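Local coordinates for ankyrin repeat and SOCS box protein 11 (Homo sapiens, PDB 4UUC) that recognises substrates such as BIK, DIRAS2 and RPN1 for a cullin-5-RING ubiquitin ligase, this chain being the protein's ankyrin repeat domain, at residues A[126-131]-A[157-162]; A[137-142]-A[149-154]; A[72-77]-A[103-108]; A[109-114]-A[143-148]. One frame throughout, in Å; residues are numbered along the deposited sequence. Where two conformers were deposited one is given.

Contact 1. Residues A[126-131]-A[157-162]; sequences VNIDHE and LGASVD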
loop_
_atom_site.group_PDB
_atom_site.type_symbol
_atom_site.label_atom_id
_atom_site.label_comp_id
_atom_site.label_asym_id
_atom_site.label_seq_id
_atom_site.Cartn_x
_atom_site.Cartn_y
_atom_site.Cartn_z
ATOM N N VAL A 126 -4.931 9.755 -5.523
ATOM C CA VAL A 126 -3.788 9.693 -4.621
ATOM C C VAL A 126 -2.535 10.035 -5.435
ATOM O O VAL A 126 -2.370 9.549 -6.552
ATOM C CB VAL A 126 -3.636 8.302 -3.961
ATOM C CG1 VAL A 126 -2.335 8.218 -3.164
ATOM C CG2 VAL A 126 -4.831 8.001 -3.058
ATOM N N ASN A 127 -1.671 10.882 -4.882
ATOM C CA ASN A 127 -0.429 11.272 -5.548
ATOM C C ASN A 127 0.454 10.059 -5.833
ATOM O O ASN A 127 0.911 9.381 -4.915
ATOM C CB ASN A 127 0.326 12.288 -4.686
ATOM C CG ASN A 127 1.659 12.711 -5.292
ATOM O OD1 ASN A 127 1.925 12.484 -6.468
ATOM N ND2 ASN A 127 2.500 13.343 -4.479
ATOM N N ILE A 128 0.688 9.783 -7.110
ATOM C CA ILE A 128 1.468 8.614 -7.495
ATOM C C ILE A 128 2.895 8.686 -6.939
ATOM O O ILE A 128 3.540 7.654 -6.741
ATOM C CB ILE A 128 1.509 8.455 -9.034
ATOM C CG1 ILE A 128 2.007 7.055 -9.411
ATOM C CG2 ILE A 128 2.356 9.550 -9.671
ATOM C CD1 ILE A 128 1.755 6.690 -10.864
ATOM N N ASP A 129 3.371 9.903 -6.673
ATOM C CA ASP A 129 4.711 10.116 -6.127
ATOM C C ASP A 129 4.683 10.500 -4.648
ATOM O O ASP A 129 5.587 11.180 -4.167
ATOM C CB ASP A 129 5.447 11.211 -6.912
ATOM C CG ASP A 129 5.673 10.846 -8.365
ATOM O OD1 ASP A 129 6.072 9.695 -8.647
ATOM O OD2 ASP A 129 5.450 11.718 -9.232
ATOM N N HIS A 130 3.653 10.069 -3.927
ATOM C CA HIS A 130 3.521 10.418 -2.516
ATOM C C HIS A 130 4.629 9.788 -1.677
ATOM O O HIS A 130 4.615 8.581 -1.441
ATOM C CB HIS A 130 2.158 9.978 -1.975
ATOM C CG HIS A 130 1.927 10.358 -0.545
ATOM N ND1 HIS A 130 1.012 9.712 0.259
ATOM C CD2 HIS A 130 2.490 11.321 0.224
ATOM C CE1 HIS A 130 1.021 10.261 1.462
ATOM N NE2 HIS A 130 1.910 11.238 1.467
ATOM N N GLU A 131 5.580 10.601 -1.220
ATOM C CA GLU A 131 6.659 10.086 -0.381
ATOM C C GLU A 131 6.310 10.196 1.095
ATOM O O GLU A 131 6.358 11.281 1.668
ATOM C CB GLU A 131 7.980 10.816 -0.641
ATOM C CG GLU A 131 9.136 10.246 0.202
ATOM C CD GLU A 131 10.483 10.906 -0.058
ATOM O OE1 GLU A 131 10.588 11.732 -0.988
ATOM O OE2 GLU A 131 11.441 10.589 0.678
ATOM N N LEU A 157 2.176 4.558 -15.504
ATOM C CA LEU A 157 1.282 5.645 -15.113
ATOM C C LEU A 157 2.033 6.958 -14.878
ATOM O O LEU A 157 1.418 7.987 -14.595
ATOM C CB LEU A 157 0.502 5.254 -13.851
ATOM C CG LEU A 157 -0.562 4.169 -14.033
ATOM C CD1 LEU A 157 -1.118 3.730 -12.681
ATOM C CD2 LEU A 157 -1.690 4.653 -14.934
ATOM N N GLY A 158 3.358 6.917 -14.981
ATOM C CA GLY A 158 4.172 8.121 -14.944
ATOM C C GLY A 158 4.853 8.419 -13.621
ATOM O O GLY A 158 5.241 9.559 -13.363
ATOM N N ALA A 159 5.002 7.402 -12.778
ATOM C CA ALA A 159 5.718 7.562 -11.517
ATOM C C ALA A 159 7.153 8.026 -11.761
ATOM O O ALA A 159 7.826 7.524 -12.661
ATOM C CB ALA A 159 5.711 6.252 -10.741
ATOM N N SER A 160 7.614 8.991 -10.970
ATOM C CA SER A 160 8.980 9.494 -11.093
ATOM C C SER A 160 9.981 8.393 -10.760
ATOM O O SER A 160 10.058 7.934 -9.619
ATOM C CB SER A 160 9.196 10.699 -10.179
ATOM O OG SER A 160 10.511 11.207 -10.316
ATOM N N VAL A 161 10.753 7.982 -11.761
ATOM C CA VAL A 161 11.610 6.809 -11.641
ATOM C C VAL A 161 12.672 6.926 -10.545
ATOM O O VAL A 161 13.022 5.922 -9.925
ATOM C CB VAL A 161 12.303 6.495 -12.996
ATOM C CG1 VAL A 161 13.299 7.586 -13.373
ATOM C CG2 VAL A 161 12.982 5.133 -12.951
ATOM N N ASP A 162 13.168 8.135 -10.293
ATOM C CA ASP A 162 14.255 8.328 -9.333
ATOM C C ASP A 162 13.768 8.778 -7.949
ATOM O O ASP A 162 14.570 8.936 -7.031
ATOM C CB ASP A 162 15.266 9.349 -9.867
ATOM C CG ASP A 162 16.104 8.805 -11.018
ATOM O OD1 ASP A 162 16.514 7.622 -10.965
ATOM O OD2 ASP A 162 16.358 9.567 -11.977
HETATM O O HOH W 1 8.078 7.852 -7.585
HETATM O O HOH W 2 5.167 11.534 -11.734
#
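Asp129 and Ser160 meet through one direct hydrogen bond: the backbone N of Ser160 donates to Asp129 OD1 at 2.9 Å, nearly straight at 163°. The N-H comes in on the syn side of OD1, 22° out of the carboxylate plane. Two waters extend the grip, one lying within bonding distance of OD1 and Ser160 O, though it cannot donate to every acceptor around it, the other joining OD2 to Gly158 O. An alanine at Asp129 would probably leave Ser160 N without this acceptor and the two waters without their carboxylate partner. Beside the carboxylate, Ile128 CG1, anti to the backbone N (chi1 -165°), carries CD1 across to Leu157 CB at 3.5 Å and Ala159 CB at 4.0 Å. These are equivalent loops of ankyrin repeats ANK 4 and ANK 5, each following a helix, so the contact ties neighbouring repeats at the surface. Leu122 and Leu154 back the apolar part. Further out, Gly158 ends helix 148-156 in a Schellman motif, turning the chain toward Ala159 and Ser160. On the other side, Asn127 OD1 accepts from Asp129 N at 3.0 Å, an Asx turn within the type I turn 127-130. Asn127 N in turn donates to Gln97 OE1.

Contact 2. Residues A[137-142]-A[149-154]; sequences TPLYVA and DCVKKL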
loop_
_atom_site.group_PDB
_atom_site.type_symbol
_atom_site.label_atom_id
_atom_site.label_comp_id
_atom_site.label_asym_id
_atom_site.label_seq_id
_atom_site.Cartn_x
_atom_site.Cartn_y
_atom_site.Cartn_z
ATOM N N THR A 137 8.279 6.520 -1.701
ATOM C CA THR A 137 7.184 6.589 -2.650
ATOM C C THR A 137 6.593 5.202 -2.890
ATOM O O THR A 137 7.198 4.194 -2.515
ATOM C CB THR A 137 7.664 7.138 -3.991
ATOM O OG1 THR A 137 8.707 6.285 -4.471
ATOM C CG2 THR A 137 8.192 8.568 -3.851
ATOM N N PRO A 138 5.417 5.138 -3.533
ATOM C CA PRO A 138 4.874 3.828 -3.894
ATOM C C PRO A 138 5.838 3.006 -4.754
ATOM O O PRO A 138 5.952 1.797 -4.555
ATOM C CB PRO A 138 3.598 4.182 -4.664
ATOM C CG PRO A 138 3.181 5.502 -4.092
ATOM C CD PRO A 138 4.462 6.226 -3.820
ATOM N N LEU A 139 6.529 3.649 -5.690
ATOM C CA LEU A 139 7.480 2.933 -6.533
ATOM C C LEU A 139 8.618 2.356 -5.693
ATOM O O LEU A 139 9.056 1.228 -5.916
ATOM C CB LEU A 139 8.042 3.850 -7.622
ATOM C CG LEU A 139 9.069 3.208 -8.556
ATOM C CD1 LEU A 139 8.475 2.023 -9.309
ATOM C CD2 LEU A 139 9.602 4.257 -9.526
ATOM N N TYR A 140 9.093 3.133 -4.727
ATOM C CA TYR A 140 10.165 2.688 -3.845
ATOM C C TYR A 140 9.754 1.453 -3.038
ATOM O O TYR A 140 10.532 0.508 -2.892
ATOM C CB TYR A 140 10.565 3.824 -2.904
ATOM C CG TYR A 140 11.742 3.508 -2.021
ATOM C CD1 TYR A 140 13.042 3.693 -2.468
ATOM C CD2 TYR A 140 11.554 3.037 -0.730
ATOM C CE1 TYR A 140 14.123 3.409 -1.655
ATOM C CE2 TYR A 140 12.622 2.751 0.086
ATOM C CZ TYR A 140 13.904 2.935 -0.374
ATOM O OH TYR A 140 14.958 2.638 0.455
ATOM N N VAL A 141 8.534 1.472 -2.512
ATOM C CA VAL A 141 7.999 0.336 -1.775
ATOM C C VAL A 141 7.896 -0.883 -2.691
ATOM O O VAL A 141 8.287 -1.983 -2.308
ATOM C CB VAL A 141 6.615 0.665 -1.168
ATOM C CG1 VAL A 141 5.990 -0.569 -0.518
ATOM C CG2 VAL A 141 6.742 1.798 -0.150
ATOM N N ALA A 142 7.367 -0.676 -3.895
ATOM C CA ALA A 142 7.234 -1.752 -4.875
ATOM C C ALA A 142 8.581 -2.422 -5.150
ATOM O O ALA A 142 8.668 -3.649 -5.251
ATOM C CB ALA A 142 6.634 -1.215 -6.175
ATOM N N ASP A 149 4.735 -6.451 -11.033
ATOM C CA ASP A 149 3.555 -5.908 -11.702
ATOM C C ASP A 149 3.246 -4.490 -11.220
ATOM O O ASP A 149 2.832 -3.638 -12.005
ATOM C CB ASP A 149 2.340 -6.811 -11.477
ATOM C CG ASP A 149 2.462 -8.149 -12.185
ATOM O OD1 ASP A 149 3.250 -8.254 -13.154
ATOM O OD2 ASP A 149 1.758 -9.099 -11.774
ATOM N N CYS A 150 3.441 -4.238 -9.928
ATOM C CA CYS A 150 3.223 -2.900 -9.377
ATOM C C CYS A 150 4.257 -1.907 -9.904
ATOM O O CYS A 150 3.923 -0.763 -10.220
ATOM C CB CYS A 150 3.265 -2.934 -7.845
ATOM S SG CYS A 150 1.813 -3.694 -7.090
ATOM N N VAL A 151 5.507 -2.349 -10.003
ATOM C CA VAL A 151 6.570 -1.521 -10.562
ATOM C C VAL A 151 6.222 -1.142 -11.997
ATOM O O VAL A 151 6.283 0.028 -12.368
ATOM C CB VAL A 151 7.941 -2.248 -10.521
ATOM C CG1 VAL A 151 8.993 -1.502 -11.339
ATOM C CG2 VAL A 151 8.421 -2.409 -9.081
ATOM N N LYS A 152 5.842 -2.135 -12.794
ATOM C CA LYS A 152 5.523 -1.903 -14.200
ATOM C C LYS A 152 4.373 -0.913 -14.352
ATOM O O LYS A 152 4.465 0.045 -15.119
ATOM C CB LYS A 152 5.177 -3.220 -14.895
ATOM C CG LYS A 152 4.848 -3.057 -16.373
ATOM C CD LYS A 152 4.828 -4.395 -17.081
ATOM C CE LYS A 152 4.620 -4.228 -18.580
ATOM N NZ LYS A 152 3.240 -3.777 -18.906
ATOM N N LYS A 153 3.301 -1.135 -13.598
ATOM C CA LYS A 153 2.116 -0.283 -13.676
ATOM C C LYS A 153 2.407 1.150 -13.233
ATOM O O LYS A 153 1.971 2.101 -13.877
ATOM C CB LYS A 153 0.987 -0.875 -12.829
ATOM C CG LYS A 153 -0.363 -0.202 -13.034
ATOM C CD LYS A 153 -0.956 -0.545 -14.397
ATOM C CE LYS A 153 -2.099 0.385 -14.759
ATOM N NZ LYS A 153 -2.703 0.029 -16.074
ATOM N N LEU A 154 3.134 1.304 -12.129
ATOM C CA LEU A 154 3.483 2.629 -11.622
ATOM C C LEU A 154 4.308 3.426 -12.635
ATOM O O LEU A 154 4.061 4.610 -12.850
ATOM C CB LEU A 154 4.246 2.507 -10.301
ATOM C CG LEU A 154 3.379 2.155 -9.088
ATOM C CD1 LEU A 154 4.239 1.676 -7.923
ATOM C CD2 LEU A 154 2.536 3.354 -8.663
#
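Leu154 CD1 meets the flat peptide group between Pro138 and Leu139: the methyl lies over one face, 3.8 Å from Pro138 O and 3.7 Å from Leu139 CA. At the side of this peptide the same methyl approaches the pyrrolidine ring of Pro138 through its CB, 4.2 Å away. No aromatic ring joins the two segments; the rest is aliphatic packing. Ala142 CB points at the opposing helix and meets Val151 CG2 at 3.6 Å, with Cys150 CB at 4.1 Å. Val151 holds CG1 anti to its backbone N (chi1 169°), which leaves CG2 for Ala142 while CG1 touches Leu139 CD1 at 4.1 Å. The small alanine is consistent with an axis separation of 9.0 Å between the short helical segments, which run nearly antiparallel at 153°. No hydrogen bond crosses between them, and every touching residue is buried. At the start of the first helix Thr137 is the N-cap, its OG1 accepting from Tyr140 N at 3.2 Å. Helix 105-111 packs on one flank of the pair through Val110, against Ala142, and helix 170-175 on another through Pro170, against Leu139. Two short antiparallel helices with an apolar seam, sandwiched by neighbours of the stack, form the helix-turn-helix of an ankyrin repeat, here ANK 5.

Contact 3. Residues A[72-77]-A[103-108]; sequences TPLFNA and ASPIHE
Phe75 takes Ala103 on one face of its ring: the CB methyl sits over the face, 3.7 Å from the centroid, a CH-pi contact displaced toward the rim at CD1 and CE1. The ring reaches across because CG stands anti to the backbone N (chi1 178°). At its edge, near the ring plane, Ser104 O approaches CD1 at 3.5 Å. Glu108 comes in obliquely, CB 3.5 Å from Phe75 CE1. Its chain bends at chi2 (65°), which brings CD near CZ; the carboxylate is tilted 54° from the ring, and OE2 is held in a salt bridge by Arg112. Leu74 and Pro105 cross at about a right angle, CG to CG 3.9 Å, with Leu121 packed on both.

Both segments carry forms of the TPLH signature that opens the first helix of an ankyrin repeat: Thr-Pro-Leu-Phe in ANK 3 and Ser-Pro-Ile-His in ANK 4. In the first, Thr72 caps the helix, OG1 accepting from Phe75 N at 3.2 Å. In the second, Ser104 OG and His107 ND1 share a hydrogen bond of 2.6 Å, as in the signature's usual hydroxyl-imidazole pair, and the imidazole meets His130 edge-to-face. A water joins the two starts, accepting from Thr72 OG1 and donating to Ala103 O at 2.7 Å.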
loop_
_atom_site.group_PDB
_atom_site.type_symbol
_atom_site.label_atom_id
_atom_site.label_comp_id
_atom_site.label_asym_id
_atom_site.label_seq_id
_atom_site.Cartn_x
_atom_site.Cartn_y
_atom_site.Cartn_z
ATOM N N THR A 72 -7.101 3.482 9.417
ATOM C CA THR A 72 -8.453 3.739 8.940
ATOM C C THR A 72 -9.022 2.459 8.327
ATOM O O THR A 72 -8.273 1.515 8.059
ATOM C CB THR A 72 -8.479 4.860 7.893
ATOM O OG1 THR A 72 -7.630 4.501 6.795
ATOM C CG2 THR A 72 -7.994 6.178 8.496
ATOM N N PRO A 73 -10.347 2.415 8.110
ATOM C CA PRO A 73 -10.908 1.250 7.413
ATOM C C PRO A 73 -10.250 1.031 6.052
ATOM O O PRO A 73 -10.027 -0.115 5.664
ATOM C CB PRO A 73 -12.387 1.608 7.266
ATOM C CG PRO A 73 -12.662 2.523 8.439
ATOM C CD PRO A 73 -11.397 3.304 8.644
ATOM N N LEU A 74 -9.924 2.118 5.353
ATOM C CA LEU A 74 -9.312 2.009 4.031
ATOM C C LEU A 74 -7.925 1.382 4.117
ATOM O O LEU A 74 -7.565 0.548 3.281
ATOM C CB LEU A 74 -9.235 3.378 3.356
ATOM C CG LEU A 74 -8.686 3.407 1.925
ATOM C CD1 LEU A 74 -9.500 2.517 0.979
ATOM C CD2 LEU A 74 -8.664 4.836 1.412
ATOM N N PHE A 75 -7.142 1.775 5.117
ATOM C CA PHE A 75 -5.845 1.149 5.331
ATOM C C PHE A 75 -6.019 -0.355 5.551
ATOM O O PHE A 75 -5.325 -1.164 4.940
ATOM C CB PHE A 75 -5.115 1.785 6.518
ATOM C CG PHE A 75 -3.792 1.143 6.828
ATOM C CD1 PHE A 75 -2.644 1.521 6.150
ATOM C CD2 PHE A 75 -3.697 0.155 7.788
ATOM C CE1 PHE A 75 -1.430 0.921 6.429
ATOM C CE2 PHE A 75 -2.489 -0.444 8.070
ATOM C CZ PHE A 75 -1.355 -0.060 7.395
ATOM N N ASN A 76 -6.961 -0.728 6.413
ATOM C CA ASN A 76 -7.201 -2.136 6.698
ATOM C C ASN A 76 -7.629 -2.891 5.441
ATOM O O ASN A 76 -7.205 -4.024 5.215
ATOM C CB ASN A 76 -8.253 -2.285 7.798
ATOM C CG ASN A 76 -7.698 -1.963 9.177
ATOM O OD1 ASN A 76 -6.541 -1.562 9.315
ATOM N ND2 ASN A 76 -8.522 -2.132 10.205
ATOM N N ALA A 77 -8.446 -2.247 4.610
ATOM C CA ALA A 77 -8.899 -2.855 3.365
ATOM C C ALA A 77 -7.709 -3.132 2.455
ATOM O O ALA A 77 -7.683 -4.129 1.733
ATOM C CB ALA A 77 -9.909 -1.957 2.668
ATOM N N ALA A 103 -1.725 6.107 8.854
ATOM C CA ALA A 103 -1.112 5.067 8.034
ATOM C C ALA A 103 -1.593 5.181 6.588
ATOM O O ALA A 103 -2.781 5.364 6.339
ATOM C CB ALA A 103 -1.423 3.699 8.602
ATOM N N SER A 104 -0.660 5.086 5.640
ATOM C CA SER A 104 -0.957 5.299 4.224
ATOM C C SER A 104 -1.501 4.036 3.560
ATOM O O SER A 104 -0.818 3.018 3.537
ATOM C CB SER A 104 0.299 5.757 3.478
ATOM O OG SER A 104 0.052 5.865 2.089
ATOM N N PRO A 105 -2.725 4.104 3.007
ATOM C CA PRO A 105 -3.285 2.914 2.355
ATOM C C PRO A 105 -2.500 2.437 1.134
ATOM O O PRO A 105 -2.265 1.231 1.017
ATOM C CB PRO A 105 -4.690 3.370 1.947
ATOM C CG PRO A 105 -5.028 4.454 2.915
ATOM C CD PRO A 105 -3.735 5.169 3.155
ATOM N N ILE A 106 -2.105 3.340 0.240
ATOM C CA ILE A 106 -1.476 2.898 -1.002
ATOM C C ILE A 106 -0.119 2.231 -0.741
ATOM O O ILE A 106 0.227 1.259 -1.411
ATOM C CB ILE A 106 -1.307 4.060 -2.020
ATOM C CG1 ILE A 106 -1.000 3.492 -3.410
ATOM C CG2 ILE A 106 -0.237 5.056 -1.570
ATOM C CD1 ILE A 106 -0.926 4.537 -4.510
ATOM N N HIS A 107 0.633 2.717 0.245
ATOM C CA HIS A 107 1.946 2.139 0.529
ATOM C C HIS A 107 1.831 0.722 1.085
ATOM O O HIS A 107 2.653 -0.139 0.772
ATOM C CB HIS A 107 2.729 3.033 1.492
ATOM C CG HIS A 107 3.129 4.343 0.891
ATOM N ND1 HIS A 107 2.247 5.391 0.743
ATOM C CD2 HIS A 107 4.306 4.764 0.369
ATOM C CE1 HIS A 107 2.867 6.406 0.167
ATOM N NE2 HIS A 107 4.118 6.053 -0.067
ATOM N N GLU A 108 0.801 0.469 1.886
ATOM C CA GLU A 108 0.566 -0.879 2.396
ATOM C C GLU A 108 0.091 -1.800 1.275
ATOM O O GLU A 108 0.522 -2.954 1.185
ATOM C CB GLU A 108 -0.454 -0.862 3.533
ATOM C CG GLU A 108 -0.631 -2.209 4.227
ATOM C CD GLU A 108 0.616 -2.670 4.966
ATOM O OE1 GLU A 108 1.456 -1.816 5.326
ATOM O OE2 GLU A 108 0.755 -3.893 5.188
HETATM O O HOH W 3 -4.852 4.935 8.009
#

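Contact 4. Residues A[109-114]-A[143-148]; sequences AVKRGH and CTYQRV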
loop_
_atom_site.group_PDB
_atom_site.type_symbol
_atom_site.label_atom_id
_atom_site.label_comp_id
_atom_site.label_asym_id
_atom_site.label_seq_id
_atom_site.Cartn_x
_atom_site.Cartn_y
_atom_site.Cartn_z
ATOM N N ALA A 109 -0.795 -1.295 0.421
ATOM C CA ALA A 109 -1.274 -2.084 -0.715
ATOM C C ALA A 109 -0.105 -2.533 -1.588
ATOM O O ALA A 109 -0.015 -3.708 -1.962
ATOM C CB ALA A 109 -2.273 -1.292 -1.540
ATOM N N VAL A 110 0.786 -1.599 -1.909
ATOM C CA VAL A 110 1.936 -1.907 -2.759
ATOM C C VAL A 110 2.862 -2.901 -2.066
ATOM O O VAL A 110 3.288 -3.875 -2.678
ATOM C CB VAL A 110 2.727 -0.638 -3.133
ATOM C CG1 VAL A 110 4.025 -0.995 -3.860
ATOM C CG2 VAL A 110 1.873 0.272 -3.999
ATOM N N LYS A 111 3.163 -2.662 -0.792
ATOM C CA LYS A 111 4.005 -3.577 -0.024
ATOM C C LYS A 111 3.525 -5.026 -0.148
ATOM O O LYS A 111 4.330 -5.944 -0.330
ATOM C CB LYS A 111 4.038 -3.160 1.448
ATOM C CG LYS A 111 4.790 -4.126 2.355
ATOM C CD LYS A 111 4.866 -3.584 3.780
ATOM C CE LYS A 111 5.565 -4.555 4.715
ATOM N NZ LYS A 111 5.748 -3.970 6.074
ATOM N N ARG A 112 2.213 -5.220 -0.068
ATOM C CA ARG A 112 1.624 -6.556 -0.112
ATOM C C ARG A 112 1.356 -7.062 -1.530
ATOM O O ARG A 112 0.885 -8.188 -1.710
ATOM C CB ARG A 112 0.323 -6.571 0.687
ATOM C CG ARG A 112 0.528 -6.358 2.179
ATOM C CD ARG A 112 -0.795 -6.258 2.911
ATOM N NE ARG A 112 -0.605 -6.067 4.348
ATOM C CZ ARG A 112 -0.933 -6.948 5.294
ATOM N NH1 ARG A 112 -1.489 -8.114 4.986
ATOM N NH2 ARG A 112 -0.708 -6.650 6.564
ATOM N N GLY A 113 1.649 -6.235 -2.530
ATOM C CA GLY A 113 1.466 -6.616 -3.923
ATOM C C GLY A 113 0.020 -6.584 -4.383
ATOM O O GLY A 113 -0.352 -7.282 -5.327
ATOM N N HIS A 114 -0.798 -5.768 -3.725
ATOM C CA HIS A 114 -2.208 -5.645 -4.082
ATOM C C HIS A 114 -2.394 -4.603 -5.184
ATOM O O HIS A 114 -2.824 -3.474 -4.936
ATOM C CB HIS A 114 -3.038 -5.275 -2.854
ATOM C CG HIS A 114 -3.006 -6.305 -1.769
ATOM N ND1 HIS A 114 -2.910 -7.656 -2.022
ATOM C CD2 HIS A 114 -3.062 -6.179 -0.421
ATOM C CE1 HIS A 114 -2.905 -8.318 -0.879
ATOM N NE2 HIS A 114 -2.994 -7.444 0.108
ATOM N N CYS A 143 9.625 -1.612 -5.296
ATOM C CA CYS A 143 10.962 -2.127 -5.565
ATOM C C CYS A 143 11.560 -2.833 -4.350
ATOM O O CYS A 143 12.243 -3.845 -4.486
ATOM C CB CYS A 143 11.880 -0.997 -6.029
ATOM S SG CYS A 143 11.438 -0.326 -7.656
ATOM N N THR A 144 11.288 -2.310 -3.160
ATOM C CA THR A 144 11.777 -2.927 -1.933
ATOM C C THR A 144 11.229 -4.350 -1.753
ATOM O O THR A 144 11.939 -5.235 -1.271
ATOM C CB THR A 144 11.401 -2.073 -0.717
ATOM O OG1 THR A 144 11.995 -0.778 -0.858
ATOM C CG2 THR A 144 11.891 -2.714 0.577
ATOM N N TYR A 145 9.981 -4.565 -2.157
ATOM C CA TYR A 145 9.305 -5.849 -1.949
ATOM C C TYR A 145 9.122 -6.674 -3.228
ATOM O O TYR A 145 8.361 -7.643 -3.245
ATOM C CB TYR A 145 7.961 -5.597 -1.267
ATOM C CG TYR A 145 8.172 -5.148 0.160
ATOM C CD1 TYR A 145 8.463 -6.070 1.155
ATOM C CD2 TYR A 145 8.146 -3.803 0.501
ATOM C CE1 TYR A 145 8.685 -5.672 2.456
ATOM C CE2 TYR A 145 8.368 -3.394 1.805
ATOM C CZ TYR A 145 8.641 -4.335 2.776
ATOM O OH TYR A 145 8.865 -3.942 4.078
ATOM N N GLN A 146 9.843 -6.300 -4.281
ATOM C CA GLN A 146 9.928 -7.101 -5.508
ATOM C C GLN A 146 8.570 -7.304 -6.179
ATOM O O GLN A 146 8.285 -8.375 -6.720
ATOM C CB GLN A 146 10.559 -8.466 -5.204
ATOM C CG GLN A 146 11.900 -8.388 -4.481
ATOM C CD GLN A 146 12.541 -9.750 -4.290
ATOM O OE1 GLN A 146 13.597 -10.038 -4.855
ATOM N NE2 GLN A 146 11.907 -10.597 -3.488
ATOM N N ARG A 147 7.743 -6.265 -6.159
ATOM C CA ARG A 147 6.411 -6.327 -6.746
ATOM C C ARG A 147 6.459 -5.907 -8.210
ATOM O O ARG A 147 6.192 -4.752 -8.550
ATOM C CB ARG A 147 5.447 -5.437 -5.959
ATOM C CG ARG A 147 5.408 -5.744 -4.470
ATOM C CD ARG A 147 5.058 -7.198 -4.187
ATOM N NE ARG A 147 4.853 -7.445 -2.759
ATOM C CZ ARG A 147 4.706 -8.653 -2.226
ATOM N NH1 ARG A 147 4.744 -9.732 -3.002
ATOM N NH2 ARG A 147 4.522 -8.789 -0.919
ATOM N N VAL A 148 6.814 -6.854 -9.073
ATOM C CA VAL A 148 7.106 -6.549 -10.469
ATOM C C VAL A 148 5.929 -5.886 -11.182
ATOM O O VAL A 148 6.106 -4.886 -11.873
ATOM C CB VAL A 148 7.498 -7.818 -11.256
ATOM C CG1 VAL A 148 7.973 -7.443 -12.656
ATOM C CG2 VAL A 148 8.581 -8.597 -10.526
HETATM O O HOH W 4 7.672 -1.520 5.251
#
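Arg147 supplies the hydrogen bonds between the segments, gripping Lys111 O side-on with NE and NH2, each at 2.9 Å. The oxygen lies in the guanidinium plane. NH2 meets it on a lone pair in the carbonyl plane, whereas NE stands above that plane. A bend at chi2 (-56°) turns CD back over Gly113, 3.6 Å from its CA, and the backbone carbon of Arg112 lies over one guanidinium face. Gly113 has positive phi and closes helix 105-111 in a Schellman motif; a CB there would press tightly on Arg147 CD.

The apolar part is a CH-pi contact. Lys111, fully extended with CG anti to its backbone N (chi1 175°), crosses the Tyr145 ring obliquely, CG over one face at 3.8 Å from the centroid. Thr144 CG2 lies over the opposite face. Beyond the ring, Lys111 CE touches Tyr145 OH at 3.4 Å, and a water bonded to both links Lys111 NZ with that hydroxyl.

A methionine in place of Arg147 would probably leave Lys111 O without these two donors and the Arg112 backbone carbon without the flat group over it. Because Lys111 O belongs to the last turn of its helix, the cationic guanidinium is likely to be favoured by the partial negative charge there, joining the turns of ANK 4 and ANK 5 by charge-assisted bonds at the surface.

Contact 3 closes first along the chain, joining helix 73-80 to helix 105-111 and so ANK 3 to ANK 4; its centre is about 14 Å from that of contact 4 and about 17 Å from that of contact 1. Contact 4 starts directly after it on the latter helix. Contacts 4 and 1 both link ANK 4 to ANK 5, at the helix turns and the following loops respectively, their centres about 14 Å apart. Contact 2, within ANK 5, shares helix 138-144 with contact 4, about 7 Å away between centres, and lies about 9 Å from contact 1. Three contacts join successive repeats and one packs the helices within a repeat, holding together the elongated ankyrin repeat domain.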